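Local coordinates for protein fatty acid amide hydrolase (Candida albicans, PDB 6KVR) that probably hydrolyses amides of monocarboxylic acids, fatty acid amides among them, to the free acid and ammonia, as a member of the amidase signature family, at residues R271-R276 with D491-S496; I501-T506 with Q535-P540; P76-I81 with F104-H109; G171-I176 with N214-L219. All coordinates share one frame; numbering follows the deposited sequence.

Contact 1 of 4, residues R271-R276 with D491-S496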
loop_
_atom_site.group_PDB
_atom_site.type_symbol
_atom_site.label_atom_id
_atom_site.label_comp_id
_atom_site.label_asym_id
_atom_site.label_seq_id
_atom_site.Cartn_x
_atom_site.Cartn_y
_atom_site.Cartn_z
ATOM N N ARG A 271 -1.992 -2.621 -17.084
ATOM C CA ARG A 271 -1.426 -1.988 -15.898
ATOM C C ARG A 271 -2.213 -2.441 -14.665
ATOM O O ARG A 271 -3.338 -1.980 -14.443
ATOM C CB ARG A 271 -1.470 -0.465 -16.010
ATOM C CG ARG A 271 -0.792 0.220 -14.830
ATOM C CD ARG A 271 -1.233 1.654 -14.564
ATOM N NE ARG A 271 -2.292 1.642 -13.580
ATOM C CZ ARG A 271 -2.139 1.763 -12.268
ATOM N NH1 ARG A 271 -0.970 2.085 -11.718
ATOM N NH2 ARG A 271 -3.183 1.538 -11.483
ATOM N N PRO A 272 -1.683 -3.334 -13.845
ATOM C CA PRO A 272 -2.446 -3.785 -12.675
ATOM C C PRO A 272 -2.402 -2.772 -11.534
ATOM O O PRO A 272 -1.596 -1.828 -11.525
ATOM C CB PRO A 272 -1.770 -5.101 -12.283
ATOM C CG PRO A 272 -0.451 -5.126 -13.004
ATOM C CD PRO A 272 -0.424 -4.066 -14.043
ATOM N N THR A 273 -3.330 -2.954 -10.591
ATOM C CA THR A 273 -3.286 -2.195 -9.346
ATOM C C THR A 273 -1.941 -2.419 -8.676
ATOM O O THR A 273 -1.382 -3.520 -8.745
ATOM C CB THR A 273 -4.405 -2.633 -8.380
ATOM O OG1 THR A 273 -5.617 -2.889 -9.093
ATOM C CG2 THR A 273 -4.676 -1.527 -7.344
ATOM N N THR A 274 -1.425 -1.385 -8.010
ATOM C CA THR A 274 -0.115 -1.522 -7.383
ATOM C C THR A 274 -0.112 -2.657 -6.368
ATOM O O THR A 274 -1.142 -2.999 -5.773
ATOM C CB THR A 274 0.319 -0.231 -6.686
ATOM O OG1 THR A 274 -0.691 0.168 -5.749
ATOM C CG2 THR A 274 0.566 0.899 -7.700
ATOM N N LYS A 275 1.070 -3.248 -6.193
ATOM C CA LYS A 275 1.403 -4.202 -5.140
ATOM C C LYS A 275 0.818 -5.589 -5.368
ATOM O O LYS A 275 0.734 -6.376 -4.439
ATOM C CB LYS A 275 1.010 -3.671 -3.758
ATOM C CG LYS A 275 1.593 -2.277 -3.474
ATOM C CD LYS A 275 0.563 -1.356 -2.823
ATOM C CE LYS A 275 0.775 -1.229 -1.292
ATOM N NZ LYS A 275 -0.437 -0.758 -0.516
ATOM N N ARG A 276 0.437 -5.929 -6.594
ATOM C CA ARG A 276 0.110 -7.307 -6.914
ATOM C C ARG A 276 1.283 -8.025 -7.579
ATOM O O ARG A 276 1.599 -9.164 -7.222
ATOM C CB ARG A 276 -1.131 -7.353 -7.818
ATOM C CG ARG A 276 -2.355 -6.668 -7.233
ATOM C CD ARG A 276 -3.659 -7.092 -7.926
ATOM N NE ARG A 276 -4.159 -8.383 -7.463
ATOM C CZ ARG A 276 -5.379 -8.856 -7.701
ATOM N NH1 ARG A 276 -6.285 -8.141 -8.346
ATOM N NH2 ARG A 276 -5.691 -10.088 -7.291
ATOM N N ASP A 491 -4.259 5.084 -9.403
ATOM C CA ASP A 491 -3.930 3.662 -9.229
ATOM C C ASP A 491 -5.132 2.752 -9.515
ATOM O O ASP A 491 -5.449 1.844 -8.740
ATOM C CB ASP A 491 -3.369 3.366 -7.839
ATOM C CG ASP A 491 -2.741 1.965 -7.746
ATOM O OD1 ASP A 491 -2.567 1.448 -6.608
ATOM O OD2 ASP A 491 -2.443 1.352 -8.803
ATOM N N PHE A 492 -5.791 2.985 -10.648
ATOM C CA PHE A 492 -6.863 2.081 -11.068
ATOM C C PHE A 492 -6.315 1.052 -12.049
ATOM O O PHE A 492 -5.536 1.404 -12.944
ATOM C CB PHE A 492 -8.013 2.844 -11.752
ATOM C CG PHE A 492 -8.926 3.617 -10.802
ATOM C CD1 PHE A 492 -8.560 3.875 -9.494
ATOM C CD2 PHE A 492 -10.167 4.074 -11.243
ATOM C CE1 PHE A 492 -9.397 4.586 -8.629
ATOM C CE2 PHE A 492 -11.021 4.775 -10.385
ATOM C CZ PHE A 492 -10.628 5.033 -9.069
ATOM N N PRO A 493 -6.674 -0.231 -11.951
ATOM C CA PRO A 493 -6.196 -1.194 -12.953
ATOM C C PRO A 493 -6.792 -0.856 -14.318
ATOM O O PRO A 493 -7.994 -0.588 -14.437
ATOM C CB PRO A 493 -6.687 -2.544 -12.418
ATOM C CG PRO A 493 -7.884 -2.205 -11.584
ATOM C CD PRO A 493 -7.654 -0.821 -11.023
ATOM N N THR A 494 -5.931 -0.817 -15.339
ATOM C CA THR A 494 -6.316 -0.310 -16.649
ATOM C C THR A 494 -5.793 -1.230 -17.742
ATOM O O THR A 494 -4.581 -1.462 -17.856
ATOM C CB THR A 494 -5.793 1.118 -16.852
ATOM O OG1 THR A 494 -6.298 1.956 -15.809
ATOM C CG2 THR A 494 -6.232 1.680 -18.223
ATOM N N LEU A 495 -6.709 -1.724 -18.566
ATOM C CA LEU A 495 -6.364 -2.535 -19.725
ATOM C C LEU A 495 -6.253 -1.638 -20.949
ATOM O O LEU A 495 -7.171 -0.868 -21.250
ATOM C CB LEU A 495 -7.421 -3.617 -19.951
ATOM C CG LEU A 495 -7.439 -4.387 -21.278
ATOM C CD1 LEU A 495 -6.240 -5.305 -21.379
ATOM C CD2 LEU A 495 -8.732 -5.201 -21.410
ATOM N N SER A 496 -5.128 -1.728 -21.645
ATOM C CA SER A 496 -4.983 -1.134 -22.971
ATOM C C SER A 496 -5.244 -2.234 -23.997
ATOM O O SER A 496 -4.556 -3.262 -23.991
ATOM C CB SER A 496 -3.590 -0.529 -23.146
ATOM O OG SER A 496 -3.450 0.089 -24.415
#
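Arg271 and Thr494 form an antiparallel hydrogen-bonded pair where two strands meet. Arg271 N donates to Thr494 O at 2.9 Å, and Thr494 N donates to Arg271 O at 3.0 Å. The Arg271 side chain starts with CG anti to the backbone N (chi1 -176°) and bends at chi3 (94°). The bend turns the guanidinium back along Asp491-Pro493. NH2 there serves two acceptors near the guanidinium plane. Arg271 NH2 reaches Asp491 OD2 at 2.8 Å, a salt bridge on the anti lone pair of that oxygen, with the two planar groups 80° apart. Arg271 NH2 also donates to Phe492 O at 2.8 Å, standing above the plane of that carbonyl. Arg271 NE and NH1 add only weak bonds to Phe492 O and Asp491 OD2.

The syn lone pair of Asp491 OD2 takes Thr274 N at 3.0 Å, so this oxygen is gripped from both sides. Asp491 OD1 accepts from Thr274 OG1 over a very short 2.4 Å and also pairs with Arg549. Two arginines on one buried carboxylate would be expected to keep it ionised. Asp491 is itself the positive-phi residue of a Schellman motif that ends helix 482-490. Thr273 OG1 rests against Pro493 CG, 3.4 Å away, while its polar partners are Asp552 and Tyr550.

Arg271 also lies near Gly256, which is predicted to bind substrate. The contact joins the end of strand 268-271 to the start of strand 494-499 in the central sheet. Helix 259-265 touches Arg271 and Thr494, and helix 552-565 touches Pro272 and Pro493.

Contact 2 of 4, residues I501-T506 with Q535-P540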
loop_
_atom_site.group_PDB
_atom_site.type_symbol
_atom_site.label_atom_id
_atom_site.label_comp_id
_atom_site.label_asym_id
_atom_site.label_seq_id
_atom_site.Cartn_x
_atom_site.Cartn_y
_atom_site.Cartn_z
ATOM N N ILE A 501 -9.382 -1.145 -35.190
ATOM C CA ILE A 501 -9.436 -0.003 -36.090
ATOM C C ILE A 501 -8.023 0.512 -36.325
ATOM O O ILE A 501 -7.166 0.464 -35.427
ATOM C CB ILE A 501 -10.352 1.093 -35.519
ATOM C CG1 ILE A 501 -11.788 0.572 -35.515
ATOM C CG2 ILE A 501 -10.246 2.375 -36.352
ATOM C CD1 ILE A 501 -12.698 1.281 -34.572
ATOM N N PHE A 502 -7.770 0.976 -37.549
ATOM C CA PHE A 502 -6.490 1.543 -37.935
ATOM C C PHE A 502 -6.740 2.910 -38.535
ATOM O O PHE A 502 -7.795 3.159 -39.131
ATOM C CB PHE A 502 -5.757 0.627 -38.922
ATOM C CG PHE A 502 -5.433 -0.723 -38.344
ATOM C CD1 PHE A 502 -6.439 -1.672 -38.145
ATOM C CD2 PHE A 502 -4.136 -1.033 -37.952
ATOM C CE1 PHE A 502 -6.154 -2.918 -37.586
ATOM C CE2 PHE A 502 -3.837 -2.287 -37.403
ATOM C CZ PHE A 502 -4.854 -3.228 -37.215
ATOM N N GLN A 503 -5.780 3.808 -38.351
ATOM C CA GLN A 503 -5.908 5.117 -38.962
ATOM C C GLN A 503 -6.071 4.965 -40.475
ATOM O O GLN A 503 -5.474 4.082 -41.104
ATOM C CB GLN A 503 -4.699 5.986 -38.636
ATOM C CG GLN A 503 -4.846 7.447 -39.064
ATOM C CD GLN A 503 -4.183 7.732 -40.401
ATOM O OE1 GLN A 503 -3.812 6.814 -41.140
ATOM N NE2 GLN A 503 -4.022 9.016 -40.716
ATOM N N ASP A 504 -6.909 5.822 -41.042
ATOM C CA ASP A 504 -7.206 5.836 -42.474
ATOM C C ASP A 504 -6.924 7.236 -42.989
ATOM O O ASP A 504 -7.681 8.171 -42.666
ATOM C CB ASP A 504 -8.666 5.453 -42.723
ATOM C CG ASP A 504 -8.970 5.230 -44.195
ATOM O OD1 ASP A 504 -8.439 5.982 -45.053
ATOM O OD2 ASP A 504 -9.738 4.287 -44.491
ATOM N N PRO A 505 -5.872 7.444 -43.782
ATOM C CA PRO A 505 -5.546 8.815 -44.199
ATOM C C PRO A 505 -6.624 9.460 -45.060
ATOM O O PRO A 505 -6.728 10.693 -45.071
ATOM C CB PRO A 505 -4.220 8.655 -44.955
ATOM C CG PRO A 505 -4.145 7.214 -45.339
ATOM C CD PRO A 505 -4.900 6.454 -44.280
ATOM N N THR A 506 -7.466 8.681 -45.738
ATOM C CA THR A 506 -8.513 9.302 -46.539
ATOM C C THR A 506 -9.698 9.769 -45.710
ATOM O O THR A 506 -10.569 10.462 -46.244
ATOM C CB THR A 506 -9.016 8.350 -47.631
ATOM O OG1 THR A 506 -10.045 7.510 -47.097
ATOM C CG2 THR A 506 -7.873 7.488 -48.190
ATOM N N GLN A 535 0.989 11.369 -42.494
ATOM C CA GLN A 535 2.222 11.004 -41.800
ATOM C C GLN A 535 1.992 10.011 -40.655
ATOM O O GLN A 535 2.904 9.771 -39.851
ATOM C CB GLN A 535 2.900 12.273 -41.273
ATOM C CG GLN A 535 3.595 13.125 -42.336
ATOM C CD GLN A 535 4.760 12.406 -43.005
ATOM O OE1 GLN A 535 4.646 11.908 -44.133
ATOM N NE2 GLN A 535 5.898 12.363 -42.314
ATOM N N PHE A 536 0.796 9.434 -40.553
ATOM C CA PHE A 536 0.500 8.476 -39.496
ATOM C C PHE A 536 -0.271 7.280 -40.049
ATOM O O PHE A 536 -1.088 6.688 -39.338
ATOM C CB PHE A 536 -0.303 9.127 -38.351
ATOM C CG PHE A 536 0.473 10.137 -37.537
ATOM C CD1 PHE A 536 1.270 9.730 -36.474
ATOM C CD2 PHE A 536 0.384 11.495 -37.820
ATOM C CE1 PHE A 536 1.984 10.653 -35.719
ATOM C CE2 PHE A 536 1.097 12.429 -37.071
ATOM C CZ PHE A 536 1.895 12.010 -36.014
ATOM N N VAL A 537 0.003 6.899 -41.303
ATOM C CA VAL A 537 -0.881 6.007 -42.054
ATOM C C VAL A 537 -1.007 4.641 -41.389
ATOM O O VAL A 537 -0.006 3.958 -41.135
ATOM C CB VAL A 537 -0.366 5.832 -43.492
ATOM C CG1 VAL A 537 -1.294 4.895 -44.256
ATOM C CG2 VAL A 537 -0.205 7.186 -44.206
ATOM N N GLY A 538 -2.252 4.206 -41.167
ATOM C CA GLY A 538 -2.506 2.828 -40.815
ATOM C C GLY A 538 -2.114 2.436 -39.410
ATOM O O GLY A 538 -2.114 1.236 -39.099
ATOM N N ALA A 539 -1.793 3.411 -38.552
ATOM C CA ALA A 539 -1.404 3.124 -37.172
ATOM C C ALA A 539 -2.581 2.559 -36.385
ATOM O O ALA A 539 -3.694 3.083 -36.469
ATOM C CB ALA A 539 -0.903 4.389 -36.483
ATOM N N PRO A 540 -2.362 1.527 -35.577
ATOM C CA PRO A 540 -3.464 0.967 -34.786
ATOM C C PRO A 540 -3.964 1.948 -33.735
ATOM O O PRO A 540 -3.228 2.816 -33.256
ATOM C CB PRO A 540 -2.843 -0.275 -34.136
ATOM C CG PRO A 540 -1.382 -0.049 -34.165
ATOM C CD PRO A 540 -1.089 0.815 -35.365
#
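Phe502 and Pro540 face each other as an antiparallel non-hydrogen-bonded pair, their CA atoms 4.4 Å apart, and the next bond is nearly straight, Gln503 N to Ala539 O at 2.9 Å (169°). Gln503 carries most of the side-chain contact. Its CG is anti to the backbone N (chi1 -171°), and the chain bends at chi2 (-97°). The bend brings OE1 to Gly538 N at 3.0 Å, with the donor above the amide plane. Gly538 N makes a second, weak bond to Gln503 O. The amide is held at its other end too, since Gln503 NE2 donates to Pro533 O and Tyr531 OH.

Gly538 belongs to a type II turn from Phe536 to Ala539, where it takes positive phi. This turn leads into strand 540-546 of the central sheet, and strand 501-502 pairs with the beginning of that strand. The Phe502 ring meets Gly538 O at its edge, CD2 to O 3.2 Å, and its CE2 lies 4.0 Å from Pro540 CB. Further out, Pro505 CG touches Val537 CG1 at 3.8 Å, the two side chains crossing at about a right angle. Helix 357-372 packs against Ile501 and Gln503.

Contact 3 of 4, residues P76-I81 with F104-H109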
loop_
_atom_site.group_PDB
_atom_site.type_symbol
_atom_site.label_atom_id
_atom_site.label_comp_id
_atom_site.label_asym_id
_atom_site.label_seq_id
_atom_site.Cartn_x
_atom_site.Cartn_y
_atom_site.Cartn_z
ATOM N N PRO A 76 5.217 -22.137 -43.012
ATOM C CA PRO A 76 3.855 -22.349 -42.493
ATOM C C PRO A 76 3.833 -22.881 -41.074
ATOM O O PRO A 76 2.918 -22.553 -40.308
ATOM C CB PRO A 76 3.258 -23.357 -43.486
ATOM C CG PRO A 76 3.975 -23.086 -44.757
ATOM C CD PRO A 76 5.375 -22.666 -44.382
ATOM N N GLU A 77 4.815 -23.706 -40.706
ATOM C CA GLU A 77 4.874 -24.267 -39.361
ATOM C C GLU A 77 5.183 -23.188 -38.329
ATOM O O GLU A 77 4.554 -23.146 -37.262
ATOM C CB GLU A 77 5.942 -25.363 -39.300
ATOM C CG GLU A 77 5.603 -26.683 -39.990
ATOM C CD GLU A 77 5.647 -26.590 -41.518
ATOM O OE1 GLU A 77 6.535 -25.893 -42.079
ATOM O OE2 GLU A 77 4.807 -27.257 -42.166
ATOM N N GLU A 78 6.154 -22.315 -38.631
ATOM C CA GLU A 78 6.505 -21.226 -37.721
ATOM C C GLU A 78 5.351 -20.244 -37.557
ATOM O O GLU A 78 5.107 -19.746 -36.449
ATOM C CB GLU A 78 7.756 -20.507 -38.221
ATOM C CG GLU A 78 9.070 -21.276 -38.013
ATOM C CD GLU A 78 10.207 -20.701 -38.851
ATOM O OE1 GLU A 78 9.931 -20.281 -39.998
ATOM O OE2 GLU A 78 11.371 -20.658 -38.369
ATOM N N PHE A 79 4.623 -19.954 -38.644
ATOM C CA PHE A 79 3.428 -19.119 -38.520
ATOM C C PHE A 79 2.369 -19.818 -37.682
ATOM O O PHE A 79 1.681 -19.179 -36.872
ATOM C CB PHE A 79 2.858 -18.771 -39.897
ATOM C CG PHE A 79 3.506 -17.578 -40.546
ATOM C CD1 PHE A 79 3.494 -16.331 -39.922
ATOM C CD2 PHE A 79 4.120 -17.695 -41.789
ATOM C CE1 PHE A 79 4.101 -15.223 -40.517
ATOM C CE2 PHE A 79 4.728 -16.597 -42.388
ATOM C CZ PHE A 79 4.715 -15.357 -41.750
ATOM N N ALA A 80 2.220 -21.129 -37.871
ATOM C CA ALA A 80 1.218 -21.873 -37.122
ATOM C C ALA A 80 1.535 -21.854 -35.636
ATOM O O ALA A 80 0.635 -21.721 -34.800
ATOM C CB ALA A 80 1.137 -23.310 -37.637
ATOM N N ILE A 81 2.817 -21.964 -35.292
ATOM C CA ILE A 81 3.215 -21.919 -33.891
ATOM C C ILE A 81 3.044 -20.508 -33.330
ATOM O O ILE A 81 2.343 -20.306 -32.328
ATOM C CB ILE A 81 4.658 -22.427 -33.736
ATOM C CG1 ILE A 81 4.687 -23.948 -33.892
ATOM C CG2 ILE A 81 5.244 -22.002 -32.382
ATOM C CD1 ILE A 81 6.075 -24.541 -33.888
ATOM N N PHE A 104 10.266 -22.655 -29.363
ATOM C CA PHE A 104 11.256 -21.601 -29.168
ATOM C C PHE A 104 11.844 -21.116 -30.488
ATOM O O PHE A 104 12.010 -19.907 -30.696
ATOM C CB PHE A 104 12.374 -22.094 -28.258
ATOM C CG PHE A 104 13.484 -21.102 -28.104
ATOM C CD1 PHE A 104 13.317 -19.977 -27.312
ATOM C CD2 PHE A 104 14.673 -21.268 -28.788
ATOM C CE1 PHE A 104 14.333 -19.066 -27.186
ATOM C CE2 PHE A 104 15.689 -20.358 -28.667
ATOM C CZ PHE A 104 15.525 -19.250 -27.873
ATOM N N LYS A 105 12.198 -22.045 -31.379
ATOM C CA LYS A 105 12.887 -21.675 -32.614
ATOM C C LYS A 105 12.012 -20.802 -33.504
ATOM O O LYS A 105 12.520 -19.917 -34.207
ATOM C CB LYS A 105 13.320 -22.932 -33.370
ATOM C CG LYS A 105 14.192 -23.883 -32.567
ATOM C CD LYS A 105 14.942 -24.855 -33.467
ATOM C CE LYS A 105 16.426 -24.862 -33.172
ATOM N NZ LYS A 105 17.076 -23.659 -33.773
ATOM N N ALA A 106 10.697 -21.040 -33.502
ATOM C CA ALA A 106 9.810 -20.183 -34.280
ATOM C C ALA A 106 9.830 -18.761 -33.737
ATOM O O ALA A 106 10.103 -17.806 -34.474
ATOM C CB ALA A 106 8.393 -20.747 -34.284
ATOM N N PHE A 107 9.584 -18.611 -32.428
ATOM C CA PHE A 107 9.600 -17.291 -31.811
ATOM C C PHE A 107 10.973 -16.640 -31.931
ATOM O O PHE A 107 11.076 -15.435 -32.196
ATOM C CB PHE A 107 9.168 -17.402 -30.346
ATOM C CG PHE A 107 7.685 -17.492 -30.171
ATOM C CD1 PHE A 107 6.897 -16.358 -30.279
ATOM C CD2 PHE A 107 7.074 -18.713 -29.919
ATOM C CE1 PHE A 107 5.534 -16.438 -30.137
ATOM C CE2 PHE A 107 5.709 -18.803 -29.779
ATOM C CZ PHE A 107 4.933 -17.662 -29.881
ATOM N N ALA A 108 12.038 -17.423 -31.762
ATOM C CA ALA A 108 13.384 -16.873 -31.886
ATOM C C ALA A 108 13.617 -16.295 -33.280
ATOM O O ALA A 108 14.175 -15.196 -33.432
ATOM C CB ALA A 108 14.417 -17.959 -31.571
ATOM N N HIS A 109 13.215 -17.048 -34.315
ATOM C CA HIS A 109 13.244 -16.540 -35.681
ATOM C C HIS A 109 12.416 -15.263 -35.802
ATOM O O HIS A 109 12.901 -14.238 -36.294
ATOM C CB HIS A 109 12.720 -17.631 -36.628
ATOM C CG HIS A 109 12.967 -17.365 -38.083
ATOM N ND1 HIS A 109 12.754 -18.322 -39.055
ATOM C CD2 HIS A 109 13.393 -16.255 -38.734
ATOM C CE1 HIS A 109 13.046 -17.813 -40.240
ATOM N NE2 HIS A 109 13.441 -16.564 -40.073
#
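Ala106 is the middle of the crossing. Its CB points at helix 76-82 and sits between two side chains of that helix. Glu78 CG lies 3.8 Å from Ala106 CB, and Ile81 CG2 lies 3.9 Å from the same methyl. The small alanine lets the backbones come close, with Glu78 CA only 4.9 Å from Ala106 CA. Phe107 starts out away from the other helix, but its ring swings back, and CE2 ends 4.2 Å from Ile81 CG2.

The two segments cross almost perpendicularly, at -94°, with their axes 9.0 Å apart. This is a helix-helix crossing between helix 76-82 and the long helix 100-118, away from the predicted active-site residues. Helix 86-94 adds Leu89, which touches both Ile81 and Phe107.

Three residues after Ala106, His109 supplies the polar end of the contact. Its CG is anti to the backbone N, which carries the ring toward Glu78. ND1 donates to Glu78 OE2 at 2.8 Å, with an N-H...O angle of 161°. The oxygen lies near the imidazole plane, at the ring edge, but ND1 approaches it from above the carboxylate plane. Ring and carboxylate are turned 65° apart. Glu78 reaches the histidine with its chain extended beyond CG, while OE1 accepts from Thr75 N. Tyr46 stacks on the His109 ring. The carboxylate would probably stabilise a protonated His109.

Contact 4 of 4, residues G171-I176 with N214-L219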
loop_
_atom_site.group_PDB
_atom_site.type_symbol
_atom_site.label_atom_id
_atom_site.label_comp_id
_atom_site.label_asym_id
_atom_site.label_seq_id
_atom_site.Cartn_x
_atom_site.Cartn_y
_atom_site.Cartn_z
ATOM N N GLY A 171 18.835 1.821 -19.050
ATOM C CA GLY A 171 19.019 2.972 -19.907
ATOM C C GLY A 171 20.084 3.965 -19.470
ATOM O O GLY A 171 20.310 4.953 -20.184
ATOM N N TYR A 172 20.747 3.745 -18.332
ATOM C CA TYR A 172 21.766 4.663 -17.822
ATOM C C TYR A 172 23.141 4.126 -18.193
ATOM O O TYR A 172 23.480 2.989 -17.843
ATOM C CB TYR A 172 21.662 4.832 -16.305
ATOM C CG TYR A 172 20.348 5.407 -15.815
ATOM C CD1 TYR A 172 20.094 6.775 -15.882
ATOM C CD2 TYR A 172 19.363 4.584 -15.283
ATOM C CE1 TYR A 172 18.895 7.311 -15.423
ATOM C CE2 TYR A 172 18.161 5.104 -14.838
ATOM C CZ TYR A 172 17.934 6.468 -14.913
ATOM O OH TYR A 172 16.746 6.987 -14.459
ATOM N N VAL A 173 23.930 4.927 -18.913
ATOM C CA VAL A 173 25.246 4.437 -19.324
ATOM C C VAL A 173 26.118 4.187 -18.100
ATOM O O VAL A 173 26.867 3.203 -18.044
ATOM C CB VAL A 173 25.905 5.412 -20.318
ATOM C CG1 VAL A 173 27.408 5.127 -20.435
ATOM C CG2 VAL A 173 25.218 5.278 -21.681
ATOM N N SER A 174 25.992 5.047 -17.076
ATOM C CA SER A 174 26.727 4.844 -15.838
ATOM C C SER A 174 26.519 3.455 -15.249
ATOM O O SER A 174 27.391 2.967 -14.529
ATOM C CB SER A 174 26.332 5.914 -14.818
ATOM O OG SER A 174 25.021 5.670 -14.332
ATOM N N LYS A 175 25.409 2.786 -15.563
ATOM C CA LYS A 175 25.119 1.467 -15.016
ATOM C C LYS A 175 25.508 0.330 -15.957
ATOM O O LYS A 175 25.162 -0.828 -15.692
ATOM C CB LYS A 175 23.633 1.358 -14.657
ATOM C CG LYS A 175 23.215 2.259 -13.516
ATOM C CD LYS A 175 23.535 1.553 -12.208
ATOM C CE LYS A 175 23.653 2.479 -11.028
ATOM N NZ LYS A 175 23.540 1.650 -9.803
ATOM N N ILE A 176 26.223 0.620 -17.045
ATOM C CA ILE A 176 26.623 -0.450 -17.952
ATOM C C ILE A 176 27.589 -1.425 -17.293
ATOM O O ILE A 176 27.824 -2.512 -17.833
ATOM C CB ILE A 176 27.221 0.139 -19.250
ATOM C CG1 ILE A 176 27.283 -0.925 -20.355
ATOM C CG2 ILE A 176 28.587 0.749 -18.985
ATOM C CD1 ILE A 176 27.877 -0.409 -21.654
ATOM N N ASN A 214 17.617 6.332 -26.613
ATOM C CA ASN A 214 18.659 6.069 -25.629
ATOM C C ASN A 214 20.015 6.067 -26.334
ATOM O O ASN A 214 20.100 5.971 -27.564
ATOM C CB ASN A 214 18.417 4.736 -24.916
ATOM C CG ASN A 214 18.607 3.547 -25.844
ATOM O OD1 ASN A 214 19.733 3.091 -26.063
ATOM N ND2 ASN A 214 17.504 3.036 -26.392
ATOM N N ASN A 215 21.080 6.154 -25.538
ATOM C CA ASN A 215 22.435 6.244 -26.063
ATOM C C ASN A 215 23.066 4.892 -26.366
ATOM O O ASN A 215 24.228 4.858 -26.773
ATOM C CB ASN A 215 23.333 7.010 -25.086
ATOM C CG ASN A 215 23.168 8.510 -25.222
ATOM O OD1 ASN A 215 23.152 9.039 -26.335
ATOM N ND2 ASN A 215 23.020 9.199 -24.099
ATOM N N PHE A 216 22.357 3.781 -26.163
ATOM C CA PHE A 216 22.930 2.478 -26.499
ATOM C C PHE A 216 22.570 2.078 -27.930
ATOM O O PHE A 216 23.453 1.846 -28.755
ATOM C CB PHE A 216 22.441 1.388 -25.536
ATOM C CG PHE A 216 22.886 1.544 -24.108
ATOM C CD1 PHE A 216 22.223 2.405 -23.244
ATOM C CD2 PHE A 216 23.904 0.750 -23.595
ATOM C CE1 PHE A 216 22.605 2.510 -21.903
ATOM C CE2 PHE A 216 24.282 0.851 -22.258
ATOM C CZ PHE A 216 23.630 1.728 -21.417
ATOM N N THR A 217 21.275 2.015 -28.234
ATOM C CA THR A 217 20.770 1.499 -29.502
ATOM C C THR A 217 19.947 2.497 -30.306
ATOM O O THR A 217 19.453 2.127 -31.377
ATOM C CB THR A 217 19.893 0.263 -29.254
ATOM O OG1 THR A 217 18.800 0.625 -28.383
ATOM C CG2 THR A 217 20.713 -0.855 -28.611
ATOM N N GLY A 218 19.736 3.721 -29.808
ATOM C CA GLY A 218 18.993 4.718 -30.582
ATOM C C GLY A 218 17.489 4.582 -30.409
ATOM O O GLY A 218 16.990 4.501 -29.282
ATOM N N LEU A 219 16.756 4.557 -31.521
ATOM C CA LEU A 219 15.297 4.560 -31.508
ATOM C C LEU A 219 14.730 3.192 -31.865
ATOM O O LEU A 219 15.278 2.467 -32.702
ATOM C CB LEU A 219 14.734 5.591 -32.494
ATOM C CG LEU A 219 15.206 7.031 -32.384
ATOM C CD1 LEU A 219 14.884 7.820 -33.668
ATOM C CD2 LEU A 219 14.597 7.691 -31.137
HETATM O O HOH W 1 20.920 6.190 -22.795
#
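The Phe216 side chain leaves its backbone with CG anti to the carbonyl carbon (chi1 -65°), and chi2 of 81° turns the ring so that its far end enters the bend of residues 171-176. Ile176 has CG1 anti to the backbone N (chi1 -164°) and continues extended, which sends CD1 past the ring in the opposite direction. Val173 has CG2 anti to the carbonyl carbon, so this methyl is the branch nearest the ring.

The ring edge does most of the touching. Phe216 CE1 lies 3.8 Å from Gly171 O, and Phe216 CZ lies 3.8 Å from Tyr172 O, both oxygens being near the ring plane. Ile176 CD1 meets the other flank of the ring at Phe216 CE2, 3.9 Å away, and Val173 CG2 is 3.8 Å from Phe216 CE1. The phenyl tip is therefore bordered by two carbonyl oxygens and two aliphatic side chains.

What holds the Phe216 backbone is an Asx turn. Asn214 OD1 accepts from Phe216 N at 2.7 Å and from Thr217 N at 2.9 Å, both in the amide plane and on lone pairs. The facing segment folds over a short 3-10 stretch around Val173-Lys175. Both segments are loops of the amidase fold, and Tyr172 lies near Leu207, a predicted substrate-binding residue.

A water spans the contact. It donates to Gly171 O and accepts from Asn215 N at 2.7 Å. Asn215 ND2, in the side-chain amide, donates to Glu413 OE1, and Glu413 OE2 accepts from Val173 N. Tyr23 of helix 20-40 touches both Val173 and Asn215.

Along the chain the four contacts come in series: contact 3 closes first, then contact 4, contact 1 and contact 2. None touches another, and their centres lie about 28 to 32 Å apart. Contacts 1 and 2 come nearest, with about 9 Å between nearest atoms. Contact 1 joins strands 268-271 and 494-499, neighbours in the central mixed sheet. Contact 2 sets the short strand 501-502, next in the chain, against the start of strand 540-546 of the same sheet. Contact 4 joins loops on the opposite side of the chain's centre from contact 1. Contact 3 packs two peripheral helices. Contact 1 lies near the predicted catalytic Ser257, and contact 4 near predicted substrate-binding Leu207.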